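Local structure of 3-phosphoshikimate 1-carboxyvinyltransferase (Streptomyces sviceus, 7M0O) at residues A[97-100]-A[104-107]; A[123-128]-A[132-137]; A[14-19]-A[82-87]; A[156-161]-A[185-190]. The protein probably transfers the enolpyruvyl group of phosphoenolpyruvate to the 5-hydroxyl of shikimate-3-phosphate, the sixth step of the shikimate route to chorismate. One frame throughout, in Å; residues are numbered along the deposited sequence.

Interactions 1 and 2 belong to one four-stranded mixed sheet, the first at the end of strand 95-99, the second at the hairpin that forms its edge, and a probable hydrogen bond, F98 N to L134 O, joins them. Both are partly buried and combine packing with charged groups: a salt bridge in interaction 1, carboxylates, waters and stacked guanidinium groups beside the backbone pairing of interaction 2. Interactions 3 and 4 join helices in the interior and touch where F84 and T87 meet A159. Interaction 3 is aromatic and apolar, whereas interaction 4 adds a buried hydroxyl pair to its methyl contacts. Helix 79-90 ties the two groups together, since A82 accepts a hydrogen bond from H132 and packs on M104.

Interaction 1 (A[97-100]-A[104-107]); sequences RFDA and MRRR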
loop_
_atom_site.group_PDB
_atom_site.type_symbol
_atom_site.label_atom_id
_atom_site.label_comp_id
_atom_site.label_asym_id
_atom_site.label_seq_id
_atom_site.Cartn_x
_atom_site.Cartn_y
_atom_site.Cartn_z
ATOM N N ARG A 97 -13.996 -23.171 -8.588
ATOM C CA ARG A 97 -14.914 -22.270 -9.284
ATOM C C ARG A 97 -14.967 -20.946 -8.525
ATOM O O ARG A 97 -15.470 -20.889 -7.398
ATOM C CB ARG A 97 -16.300 -22.902 -9.399
ATOM C CG ARG A 97 -16.328 -24.154 -10.259
ATOM C CD ARG A 97 -17.666 -24.876 -10.178
ATOM N NE ARG A 97 -17.888 -25.425 -8.845
ATOM C CZ ARG A 97 -17.457 -26.618 -8.447
ATOM N NH1 ARG A 97 -16.783 -27.398 -9.287
ATOM N NH2 ARG A 97 -17.700 -27.029 -7.207
ATOM N N PHE A 98 -14.448 -19.884 -9.143
ATOM C CA PHE A 98 -14.390 -18.566 -8.522
ATOM C C PHE A 98 -15.508 -17.668 -9.038
ATOM O O PHE A 98 -15.924 -17.755 -10.197
ATOM C CB PHE A 98 -13.034 -17.907 -8.798
ATOM C CG PHE A 98 -11.886 -18.570 -8.088
ATOM C CD1 PHE A 98 -11.148 -19.573 -8.698
ATOM C CD2 PHE A 98 -11.530 -18.171 -6.806
ATOM C CE1 PHE A 98 -10.086 -20.186 -8.033
ATOM C CE2 PHE A 98 -10.465 -18.780 -6.143
ATOM C CZ PHE A 98 -9.747 -19.792 -6.764
ATOM N N ASP A 99 -16.001 -16.807 -8.155
ATOM C CA ASP A 99 -16.947 -15.774 -8.540
ATOM C C ASP A 99 -16.701 -14.562 -7.649
ATOM O O ASP A 99 -15.994 -14.638 -6.643
ATOM C CB ASP A 99 -18.406 -16.268 -8.441
ATOM C CG ASP A 99 -19.344 -15.464 -9.304
ATOM O OD1 ASP A 99 -18.853 -14.583 -10.050
ATOM O OD2 ASP A 99 -20.573 -15.702 -9.222
ATOM N N ALA A 100 -17.279 -13.431 -8.029
ATOM C CA ALA A 100 -17.139 -12.221 -7.233
ATOM C C ALA A 100 -18.497 -11.532 -7.157
ATOM O O ALA A 100 -19.477 -11.991 -7.734
ATOM C CB ALA A 100 -16.052 -11.316 -7.825
ATOM N N MET A 104 -17.689 -6.432 -8.509
ATOM C CA MET A 104 -16.306 -6.851 -8.731
ATOM C C MET A 104 -16.145 -7.695 -9.994
ATOM O O MET A 104 -15.050 -7.729 -10.564
ATOM C CB MET A 104 -15.782 -7.618 -7.505
ATOM C CG MET A 104 -14.340 -8.149 -7.634
ATOM S SD MET A 104 -13.038 -6.895 -7.504
ATOM C CE MET A 104 -11.824 -7.532 -8.662
ATOM N N ARG A 105 -17.205 -8.375 -10.456
ATOM C CA ARG A 105 -17.158 -9.029 -11.763
ATOM C C ARG A 105 -16.776 -8.045 -12.856
ATOM O O ARG A 105 -16.169 -8.433 -13.854
ATOM C CB ARG A 105 -18.505 -9.684 -12.105
ATOM C CG ARG A 105 -18.880 -10.934 -11.296
ATOM C CD ARG A 105 -20.209 -11.505 -11.772
ATOM N NE ARG A 105 -20.719 -12.570 -10.915
ATOM C CZ ARG A 105 -21.915 -12.562 -10.331
ATOM N NH1 ARG A 105 -22.732 -11.539 -10.517
ATOM N NH2 ARG A 105 -22.284 -13.586 -9.566
ATOM N N ARG A 106 -17.110 -6.767 -12.681
ATOM C CA ARG A 106 -16.832 -5.778 -13.709
ATOM C C ARG A 106 -15.355 -5.400 -13.796
ATOM O O ARG A 106 -14.981 -4.671 -14.720
ATOM C CB ARG A 106 -17.693 -4.537 -13.451
ATOM C CG ARG A 106 -19.198 -4.803 -13.580
ATOM C CD ARG A 106 -19.987 -3.481 -13.575
ATOM N NE ARG A 106 -20.351 -3.049 -12.225
ATOM C CZ ARG A 106 -21.516 -2.493 -11.904
ATOM N NH1 ARG A 106 -22.437 -2.294 -12.844
ATOM N NH2 ARG A 106 -21.761 -2.130 -10.646
ATOM N N ARG A 107 -14.507 -5.885 -12.875
ATOM C CA ARG A 107 -13.084 -5.572 -12.867
ATOM C C ARG A 107 -12.297 -6.774 -13.382
ATOM O O ARG A 107 -11.994 -7.691 -12.602
ATOM C CB ARG A 107 -12.615 -5.182 -11.459
ATOM C CG ARG A 107 -13.247 -3.879 -10.935
ATOM C CD ARG A 107 -12.628 -3.460 -9.616
ATOM N NE ARG A 107 -11.173 -3.402 -9.712
ATOM C CZ ARG A 107 -10.367 -3.088 -8.705
ATOM N NH1 ARG A 107 -10.869 -2.806 -7.513
ATOM N NH2 ARG A 107 -9.053 -3.062 -8.892
#
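A100 and R105 bring the backbones closest, their CA atoms 5.5 Å apart, where strand 95-99 ends and the chain goes on into the short helix 102-105. The charged part of the contact is a two-pronged salt bridge between D99 and R105. The guanidinium group comes side-on, NE reaching D99 OD1 at 2.9 Å and NH2 reaching D99 OD2 at 2.7 Å, the latter bond practically straight. Both oxygens are met on their syn sides, although the carboxylate and guanidinium planes are turned 31° apart. D99 OD1 also takes a weak bond from A100 N at 2.8 Å, which may help to set the rotation of the carboxylate. R105 stretches from CG to NE to get there, and A100 O lies over one face of its guanidinium. The strand belongs to a mixed sheet of the inverse alpha/beta barrel fold of EPSP synthases, and this turn leads from its end to R107, predicted to bind phosphoenolpyruvate. An alanine in place of R105 would remove both donors and would probably leave the D99 carboxylate without its opposite charge and freer to rotate. On the buried side, A100 CB packs against M104 CG at 3.6 Å. With CG anti to its own backbone N (chi1 178°) and the chain bent beyond it, M104 then leads away toward A82 on helix 79-90.

Interaction 2 (A[123-128]-A[132-137]); sequences LRHEEA and HPLTVR
E126 OE2 is gripped twice, by T135 OG1, which donates at 2.7 Å, and by a water that donates at the same distance. The threonine hydroxyl comes to the anti side of the carboxylate, reached because the E126 chain bends back at chi2 (-72°). That water accepts from R137 NH1 at 3.0 Å, linking the glutamate to an arginine whose guanidinium lies flat on that of R124, centres 3.6 Å apart and planes 7° from parallel. The frame is a beta hairpin of strands 122-125 and 134-139, the first at the margin of the sheet. R124 and T135 form an antiparallel hydrogen-bonded pair, and just past the strand ends E126 N donates to P133 O at 3.0 Å. Beyond it, E127 OE2 touches P133 CD, and a second water bridges E127 OE1 to H132 O. On the face carrying L123, H125, L134 and V136, L123 CD1 packs on V136 CG2 at 4.2 Å, and H125, whose ring nitrogens bond H131 O and S113 OG, lies alongside L134. R124 NE also forms a salt bridge with D122, so the carboxylates of D122 and, through water, E126 probably make the stacking of the two guanidinium groups tolerable.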
loop_
_atom_site.group_PDB
_atom_site.type_symbol
_atom_site.label_atom_id
_atom_site.label_comp_id
_atom_site.label_asym_id
_atom_site.label_seq_id
_atom_site.Cartn_x
_atom_site.Cartn_y
_atom_site.Cartn_z
ATOM N N LEU A 123 -7.545 -22.693 -17.191
ATOM C CA LEU A 123 -8.419 -21.668 -16.637
ATOM C C LEU A 123 -9.429 -21.285 -17.709
ATOM O O LEU A 123 -9.063 -21.065 -18.870
ATOM C CB LEU A 123 -7.608 -20.437 -16.180
ATOM C CG LEU A 123 -8.304 -19.261 -15.496
ATOM C CD1 LEU A 123 -7.265 -18.515 -14.693
ATOM C CD2 LEU A 123 -8.939 -18.330 -16.548
ATOM N N ARG A 124 -10.692 -21.191 -17.316
ATOM C CA ARG A 124 -11.769 -20.870 -18.234
ATOM C C ARG A 124 -12.616 -19.751 -17.649
ATOM O O ARG A 124 -13.081 -19.847 -16.510
ATOM C CB ARG A 124 -12.631 -22.108 -18.521
ATOM C CG ARG A 124 -11.825 -23.254 -19.093
ATOM C CD ARG A 124 -12.663 -24.493 -19.339
ATOM N NE ARG A 124 -11.849 -25.708 -19.309
ATOM C CZ ARG A 124 -12.356 -26.933 -19.409
ATOM N NH1 ARG A 124 -13.668 -27.096 -19.550
ATOM N NH2 ARG A 124 -11.562 -27.994 -19.360
ATOM N N HIS A 125 -12.786 -18.688 -18.424
ATOM C CA HIS A 125 -13.727 -17.633 -18.078
ATOM C C HIS A 125 -15.126 -18.067 -18.507
ATOM O O HIS A 125 -15.344 -18.406 -19.679
ATOM C CB HIS A 125 -13.323 -16.328 -18.753
ATOM C CG HIS A 125 -12.023 -15.777 -18.259
ATOM N ND1 HIS A 125 -11.926 -15.031 -17.101
ATOM C CD2 HIS A 125 -10.764 -15.872 -18.753
ATOM C CE1 HIS A 125 -10.665 -14.680 -16.913
ATOM N NE2 HIS A 125 -9.942 -15.165 -17.909
ATOM N N GLU A 126 -16.064 -18.082 -17.551
ATOM C CA GLU A 126 -17.413 -18.553 -17.851
ATOM C C GLU A 126 -18.263 -17.515 -18.572
ATOM O O GLU A 126 -19.247 -17.898 -19.223
ATOM C CB GLU A 126 -18.127 -18.992 -16.571
ATOM C CG GLU A 126 -17.337 -20.000 -15.718
ATOM C CD GLU A 126 -17.277 -21.377 -16.338
ATOM O OE1 GLU A 126 -18.052 -21.640 -17.278
ATOM O OE2 GLU A 126 -16.462 -22.205 -15.876
ATOM N N GLU A 127 -17.923 -16.220 -18.448
ATOM C CA GLU A 127 -18.640 -15.143 -19.129
ATOM C C GLU A 127 -17.634 -14.463 -20.060
ATOM O O GLU A 127 -17.076 -15.140 -20.930
ATOM C CB GLU A 127 -19.360 -14.240 -18.117
ATOM C CG GLU A 127 -20.477 -14.992 -17.370
ATOM C CD GLU A 127 -21.061 -14.235 -16.156
ATOM O OE1 GLU A 127 -20.991 -12.988 -16.105
ATOM O OE2 GLU A 127 -21.608 -14.906 -15.253
ATOM N N ALA A 128 -17.378 -13.167 -19.923
ATOM C CA ALA A 128 -16.447 -12.504 -20.831
ATOM C C ALA A 128 -15.003 -12.845 -20.477
ATOM O O ALA A 128 -14.683 -13.118 -19.319
ATOM C CB ALA A 128 -16.632 -10.983 -20.797
ATOM N N HIS A 132 -14.234 -12.646 -13.702
ATOM C CA HIS A 132 -15.025 -13.595 -12.928
ATOM C C HIS A 132 -16.470 -13.614 -13.444
ATOM O O HIS A 132 -16.984 -12.597 -13.912
ATOM C CB HIS A 132 -15.009 -13.217 -11.445
ATOM C CG HIS A 132 -13.703 -13.510 -10.775
ATOM N ND1 HIS A 132 -13.385 -14.765 -10.298
ATOM C CD2 HIS A 132 -12.619 -12.731 -10.538
ATOM C CE1 HIS A 132 -12.167 -14.741 -9.781
ATOM N NE2 HIS A 132 -11.680 -13.520 -9.916
ATOM N N PRO A 133 -17.159 -14.762 -13.358
ATOM C CA PRO A 133 -16.710 -16.034 -12.784
ATOM C C PRO A 133 -15.704 -16.758 -13.682
ATOM O O PRO A 133 -15.720 -16.610 -14.906
ATOM C CB PRO A 133 -18.019 -16.833 -12.641
ATOM C CG PRO A 133 -18.926 -16.246 -13.658
ATOM C CD PRO A 133 -18.589 -14.790 -13.720
ATOM N N LEU A 134 -14.811 -17.519 -13.056
ATOM C CA LEU A 134 -13.844 -18.311 -13.802
ATOM C C LEU A 134 -13.560 -19.593 -13.044
ATOM O O LEU A 134 -13.699 -19.658 -11.816
ATOM C CB LEU A 134 -12.551 -17.533 -14.048
ATOM C CG LEU A 134 -11.837 -16.986 -12.812
ATOM C CD1 LEU A 134 -10.819 -18.018 -12.292
ATOM C CD2 LEU A 134 -11.150 -15.677 -13.134
ATOM N N THR A 135 -13.127 -20.607 -13.777
ATOM C CA THR A 135 -12.936 -21.936 -13.218
ATOM C C THR A 135 -11.510 -22.398 -13.493
ATOM O O THR A 135 -11.061 -22.352 -14.640
ATOM C CB THR A 135 -13.964 -22.898 -13.819
ATOM O OG1 THR A 135 -15.277 -22.449 -13.449
ATOM C CG2 THR A 135 -13.753 -24.325 -13.311
ATOM N N VAL A 136 -10.804 -22.827 -12.443
ATOM C CA VAL A 136 -9.449 -23.368 -12.560
ATOM C C VAL A 136 -9.475 -24.866 -12.289
ATOM O O VAL A 136 -9.750 -25.300 -11.160
ATOM C CB VAL A 136 -8.463 -22.690 -11.597
ATOM C CG1 VAL A 136 -7.044 -23.267 -11.807
ATOM C CG2 VAL A 136 -8.485 -21.168 -11.742
ATOM N N ARG A 137 -9.135 -25.654 -13.307
ATOM C CA ARG A 137 -8.863 -27.085 -13.151
ATOM C C ARG A 137 -7.359 -27.233 -12.965
ATOM O O ARG A 137 -6.606 -27.407 -13.924
ATOM C CB ARG A 137 -9.381 -27.859 -14.354
ATOM C CG ARG A 137 -10.914 -27.804 -14.480
ATOM C CD ARG A 137 -11.409 -28.112 -15.900
ATOM N NE ARG A 137 -12.852 -28.368 -15.963
ATOM C CZ ARG A 137 -13.793 -27.432 -16.092
ATOM N NH1 ARG A 137 -13.461 -26.154 -16.175
ATOM N NH2 ARG A 137 -15.078 -27.776 -16.144
HETATM O O HOH W 1 -15.974 -24.673 -16.864
HETATM O O HOH W 2 -18.828 -11.320 -15.439
#

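Interaction 3 (A[14-19]-A[82-87]); sequences ALFLAA and ARFLPT
Segments 14-19 and 82-87, of helices 8-20 and 79-90, come nearest at F16 and F84, whose CA atoms stand 6.9 Å apart, a spacing bridged by side chains. Both helices are buried, in keeping with the inverse alpha/beta barrel of EPSP synthases, where helices form the interior and sheets the outside. F16 and F84 make a T-shaped pair: the edge of F16 is directed at the face of F84, with centroids 5.8 Å apart and planes at 83°. The leading atom is F16 CD2, which comes within 4.1 Å of F84 CG. F16 reaches across because its CG stands anti to the backbone N (chi1 -175°), carrying the ring out toward the second helix. At the rim of the same ring, near its plane, F16 CE2 meets T87 CG2 at 3.9 Å. The hydroxyl of that threonine turns back into its own helix and donates to R83 O at 2.9 Å. This helix is kinked at P86, and the backbone bond from T87 N to R83 O is only weak, so the hydroxyl adds a second link at the kink. Around the pair, L162 packs on F16 and F39 on F84, and F84 is also near R13 and Q155, both predicted to bind substrate. An alanine at F16 would take away the whole ring and would probably open a gap between the helices, leaving the face of F84 and the methyl of T87 without their partner. Nearer the F16 backbone, F16 CB rests 4.1 Å from F84 CD2.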
loop_
_atom_site.group_PDB
_atom_site.type_symbol
_atom_site.label_atom_id
_atom_site.label_comp_id
_atom_site.label_asym_id
_atom_site.label_seq_id
_atom_site.Cartn_x
_atom_site.Cartn_y
_atom_site.Cartn_z
ATOM N N ALA A 14 1.398 -10.513 2.134
ATOM C CA ALA A 14 1.737 -11.365 3.277
ATOM C C ALA A 14 0.768 -12.531 3.427
ATOM O O ALA A 14 1.168 -13.615 3.874
ATOM C CB ALA A 14 1.754 -10.542 4.565
ATOM N N LEU A 15 -0.517 -12.310 3.113
ATOM C CA LEU A 15 -1.504 -13.392 3.191
ATOM C C LEU A 15 -1.198 -14.491 2.180
ATOM O O LEU A 15 -1.329 -15.685 2.487
ATOM C CB LEU A 15 -2.915 -12.845 2.954
ATOM C CG LEU A 15 -3.547 -12.086 4.108
ATOM C CD1 LEU A 15 -4.832 -11.403 3.668
ATOM C CD2 LEU A 15 -3.826 -13.037 5.227
ATOM N N PHE A 16 -0.813 -14.102 0.963
ATOM C CA PHE A 16 -0.388 -15.078 -0.037
ATOM C C PHE A 16 0.800 -15.883 0.464
ATOM O O PHE A 16 0.811 -17.116 0.384
ATOM C CB PHE A 16 -0.046 -14.354 -1.344
ATOM C CG PHE A 16 0.290 -15.276 -2.498
ATOM C CD1 PHE A 16 1.470 -16.027 -2.495
ATOM C CD2 PHE A 16 -0.547 -15.367 -3.605
ATOM C CE1 PHE A 16 1.799 -16.874 -3.559
ATOM C CE2 PHE A 16 -0.221 -16.215 -4.684
ATOM C CZ PHE A 16 0.952 -16.959 -4.654
ATOM N N LEU A 17 1.838 -15.190 0.935
ATOM C CA LEU A 17 3.047 -15.871 1.390
ATOM C C LEU A 17 2.756 -16.799 2.569
ATOM O O LEU A 17 3.287 -17.922 2.629
ATOM C CB LEU A 17 4.104 -14.827 1.742
ATOM C CG LEU A 17 4.583 -14.049 0.511
ATOM C CD1 LEU A 17 5.256 -12.733 0.872
ATOM C CD2 LEU A 17 5.560 -14.924 -0.269
ATOM N N ALA A 18 1.907 -16.354 3.512
ATOM C CA ALA A 18 1.549 -17.191 4.657
ATOM C C ALA A 18 0.827 -18.454 4.209
ATOM O O ALA A 18 1.022 -19.526 4.787
ATOM C CB ALA A 18 0.676 -16.417 5.650
ATOM N N ALA A 19 -0.039 -18.336 3.201
ATOM C CA ALA A 19 -0.738 -19.501 2.673
ATOM C C ALA A 19 0.205 -20.474 1.979
ATOM O O ALA A 19 -0.003 -21.692 2.046
ATOM C CB ALA A 19 -1.818 -19.046 1.697
ATOM N N ALA A 82 -9.652 -11.551 -5.420
ATOM C CA ALA A 82 -10.055 -11.958 -6.761
ATOM C C ALA A 82 -8.882 -12.305 -7.663
ATOM O O ALA A 82 -9.066 -13.053 -8.633
ATOM C CB ALA A 82 -10.890 -10.855 -7.417
ATOM N N ARG A 83 -7.688 -11.785 -7.382
ATOM C CA ARG A 83 -6.515 -12.107 -8.188
ATOM C C ARG A 83 -5.587 -13.111 -7.520
ATOM O O ARG A 83 -5.093 -14.024 -8.189
ATOM C CB ARG A 83 -5.731 -10.832 -8.514
ATOM C CG ARG A 83 -6.545 -9.846 -9.321
ATOM C CD ARG A 83 -6.159 -8.414 -8.984
ATOM N NE ARG A 83 -6.894 -7.454 -9.801
ATOM C CZ ARG A 83 -6.757 -6.136 -9.709
ATOM N NH1 ARG A 83 -5.915 -5.611 -8.827
ATOM N NH2 ARG A 83 -7.463 -5.344 -10.500
ATOM N N PHE A 84 -5.364 -12.993 -6.208
ATOM C CA PHE A 84 -4.396 -13.861 -5.539
ATOM C C PHE A 84 -4.946 -15.259 -5.276
ATOM O O PHE A 84 -4.200 -16.237 -5.362
ATOM C CB PHE A 84 -3.943 -13.241 -4.216
ATOM C CG PHE A 84 -2.954 -12.125 -4.363
ATOM C CD1 PHE A 84 -2.589 -11.646 -5.617
ATOM C CD2 PHE A 84 -2.372 -11.557 -3.238
ATOM C CE1 PHE A 84 -1.675 -10.617 -5.742
ATOM C CE2 PHE A 84 -1.454 -10.517 -3.351
ATOM C CZ PHE A 84 -1.103 -10.049 -4.604
ATOM N N LEU A 85 -6.220 -15.392 -4.901
ATOM C CA LEU A 85 -6.741 -16.736 -4.650
ATOM C C LEU A 85 -6.733 -17.618 -5.898
ATOM O O LEU A 85 -6.337 -18.787 -5.788
ATOM C CB LEU A 85 -8.141 -16.658 -4.026
ATOM C CG LEU A 85 -8.176 -16.348 -2.530
ATOM C CD1 LEU A 85 -9.545 -16.660 -1.956
ATOM C CD2 LEU A 85 -7.100 -17.117 -1.760
ATOM N N PRO A 86 -7.159 -17.161 -7.081
ATOM C CA PRO A 86 -7.013 -18.023 -8.270
ATOM C C PRO A 86 -5.579 -18.388 -8.565
ATOM O O PRO A 86 -5.311 -19.490 -9.065
ATOM C CB PRO A 86 -7.615 -17.175 -9.392
ATOM C CG PRO A 86 -8.611 -16.277 -8.676
ATOM C CD PRO A 86 -7.928 -15.937 -7.384
ATOM N N THR A 87 -4.648 -17.481 -8.274
ATOM C CA THR A 87 -3.230 -17.767 -8.488
ATOM C C THR A 87 -2.743 -18.882 -7.568
ATOM O O THR A 87 -2.082 -19.831 -8.011
ATOM C CB THR A 87 -2.407 -16.499 -8.264
ATOM O OG1 THR A 87 -2.817 -15.475 -9.169
ATOM C CG2 THR A 87 -0.898 -16.787 -8.441
#

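Interaction 4 (A[156-161]-A[185-190]); sequences YLTALL and EITLAM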
loop_
_atom_site.group_PDB
_atom_site.type_symbol
_atom_site.label_atom_id
_atom_site.label_comp_id
_atom_site.label_asym_id
_atom_site.label_seq_id
_atom_site.Cartn_x
_atom_site.Cartn_y
_atom_site.Cartn_z
ATOM N N TYR A 156 -0.674 -7.630 -11.068
ATOM C CA TYR A 156 -0.508 -8.795 -11.939
ATOM C C TYR A 156 0.933 -9.279 -11.945
ATOM O O TYR A 156 1.185 -10.487 -11.857
ATOM C CB TYR A 156 -0.956 -8.476 -13.372
ATOM C CG TYR A 156 -2.391 -8.000 -13.468
ATOM C CD1 TYR A 156 -3.379 -8.551 -12.666
ATOM C CD2 TYR A 156 -2.744 -6.974 -14.335
ATOM C CE1 TYR A 156 -4.690 -8.107 -12.733
ATOM C CE2 TYR A 156 -4.061 -6.523 -14.416
ATOM C CZ TYR A 156 -5.024 -7.096 -13.605
ATOM O OH TYR A 156 -6.324 -6.656 -13.665
ATOM N N LEU A 157 1.897 -8.362 -12.060
ATOM C CA LEU A 157 3.290 -8.776 -11.950
ATOM C C LEU A 157 3.565 -9.375 -10.577
ATOM O O LEU A 157 4.248 -10.405 -10.462
ATOM C CB LEU A 157 4.216 -7.587 -12.237
ATOM C CG LEU A 157 5.696 -7.898 -12.003
ATOM C CD1 LEU A 157 6.163 -9.084 -12.863
ATOM C CD2 LEU A 157 6.568 -6.669 -12.257
ATOM N N THR A 158 3.007 -8.770 -9.526
ATOM C CA THR A 158 3.293 -9.250 -8.180
ATOM C C THR A 158 2.701 -10.637 -7.940
ATOM O O THR A 158 3.343 -11.491 -7.313
ATOM C CB THR A 158 2.786 -8.215 -7.170
ATOM O OG1 THR A 158 3.751 -7.158 -7.082
ATOM C CG2 THR A 158 2.548 -8.818 -5.800
ATOM N N ALA A 159 1.509 -10.901 -8.483
ATOM C CA ALA A 159 0.943 -12.250 -8.428
ATOM C C ALA A 159 1.856 -13.283 -9.105
ATOM O O ALA A 159 2.075 -14.372 -8.556
ATOM C CB ALA A 159 -0.448 -12.258 -9.072
ATOM N N LEU A 160 2.404 -12.957 -10.285
ATOM C CA LEU A 160 3.303 -13.891 -10.970
ATOM C C LEU A 160 4.609 -14.077 -10.205
ATOM O O LEU A 160 5.115 -15.203 -10.095
ATOM C CB LEU A 160 3.593 -13.404 -12.391
ATOM C CG LEU A 160 2.451 -13.562 -13.392
ATOM C CD1 LEU A 160 2.859 -13.006 -14.746
ATOM C CD2 LEU A 160 2.002 -15.033 -13.497
ATOM N N LEU A 161 5.182 -12.990 -9.672
ATOM C CA LEU A 161 6.374 -13.133 -8.831
ATOM C C LEU A 161 6.096 -14.047 -7.644
ATOM O O LEU A 161 6.875 -14.964 -7.347
ATOM C CB LEU A 161 6.853 -11.759 -8.346
ATOM C CG LEU A 161 7.471 -10.839 -9.400
ATOM C CD1 LEU A 161 7.427 -9.385 -8.904
ATOM C CD2 LEU A 161 8.906 -11.271 -9.687
ATOM N N GLU A 185 9.726 -3.571 -5.738
ATOM C CA GLU A 185 10.795 -3.796 -4.765
ATOM C C GLU A 185 10.242 -4.278 -3.428
ATOM O O GLU A 185 10.903 -5.068 -2.744
ATOM C CB GLU A 185 11.633 -2.533 -4.554
ATOM C CG GLU A 185 12.946 -2.779 -3.781
ATOM C CD GLU A 185 13.505 -4.198 -3.938
ATOM O OE1 GLU A 185 13.616 -4.922 -2.918
ATOM O OE2 GLU A 185 13.871 -4.579 -5.076
ATOM N N ILE A 186 9.049 -3.816 -3.041
ATOM C CA ILE A 186 8.412 -4.320 -1.823
ATOM C C ILE A 186 8.082 -5.803 -1.963
ATOM O O ILE A 186 8.284 -6.587 -1.022
ATOM C CB ILE A 186 7.158 -3.489 -1.492
ATOM C CG1 ILE A 186 7.567 -2.055 -1.143
ATOM C CG2 ILE A 186 6.335 -4.129 -0.346
ATOM C CD1 ILE A 186 6.394 -1.127 -1.066
ATOM N N THR A 187 7.572 -6.217 -3.131
ATOM C CA THR A 187 7.264 -7.634 -3.320
ATOM C C THR A 187 8.526 -8.481 -3.197
ATOM O O THR A 187 8.521 -9.529 -2.540
ATOM C CB THR A 187 6.597 -7.875 -4.673
ATOM O OG1 THR A 187 5.369 -7.144 -4.765
ATOM C CG2 THR A 187 6.300 -9.366 -4.863
ATOM N N LEU A 188 9.633 -8.022 -3.788
ATOM C CA LEU A 188 10.851 -8.821 -3.734
ATOM C C LEU A 188 11.405 -8.897 -2.316
ATOM O O LEU A 188 11.901 -9.947 -1.897
ATOM C CB LEU A 188 11.895 -8.262 -4.697
ATOM C CG LEU A 188 11.487 -8.240 -6.172
ATOM C CD1 LEU A 188 12.676 -7.897 -7.054
ATOM C CD2 LEU A 188 10.890 -9.566 -6.604
ATOM N N ALA A 189 11.324 -7.800 -1.556
ATOM C CA ALA A 189 11.821 -7.828 -0.187
ATOM C C ALA A 189 10.992 -8.767 0.686
ATOM O O ALA A 189 11.534 -9.446 1.571
ATOM C CB ALA A 189 11.826 -6.417 0.399
ATOM N N MET A 190 9.677 -8.807 0.468
ATOM C CA MET A 190 8.840 -9.703 1.261
ATOM C C MET A 190 9.129 -11.160 0.915
ATOM O O MET A 190 9.201 -12.021 1.805
ATOM C CB MET A 190 7.362 -9.357 1.062
ATOM C CG MET A 190 6.990 -7.964 1.609
ATOM S SD MET A 190 5.240 -7.551 1.484
ATOM C CE MET A 190 4.536 -8.770 2.609
#
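T158 and T187 supply the polar part of this contact, a hydrogen bond between T158 OG1 and T187 OG1 at 2.8 Å in which either hydroxyl could be the donor. T187 OG1 has further partners: it is hydrogen-bonded to R13 NE, and weakly to Y183 O in the preceding turn of its own helix. In both threonines the hydroxyl stands beside the backbone N, with the methyl anti to that N (chi1 -60° in T187). The methyl groups therefore meet as well, T158 CG2 lying 3.9 Å from T187 CG2.

The apolar part continues a turn later in helix 155-163. L161 CD2 touches L188 CD2 at 4.0 Å, the two leucines crossing obliquely, while L161 CD1 reaches T187 CG2 at 4.2 Å. The segments 156-161 and 185-190 run nearly parallel, their axes 10.3 Å apart and crossing at -18°, so side chains, all four touching ones buried, bridge the two helices. T158 and A159 also pack on F84 of helix 79-90.

Because R13 is predicted to bind 3-phosphoshikimate, T187 probably acts as a second-shell residue that helps fix its guanidinium, with T158 behind it steadying the hydroxyl.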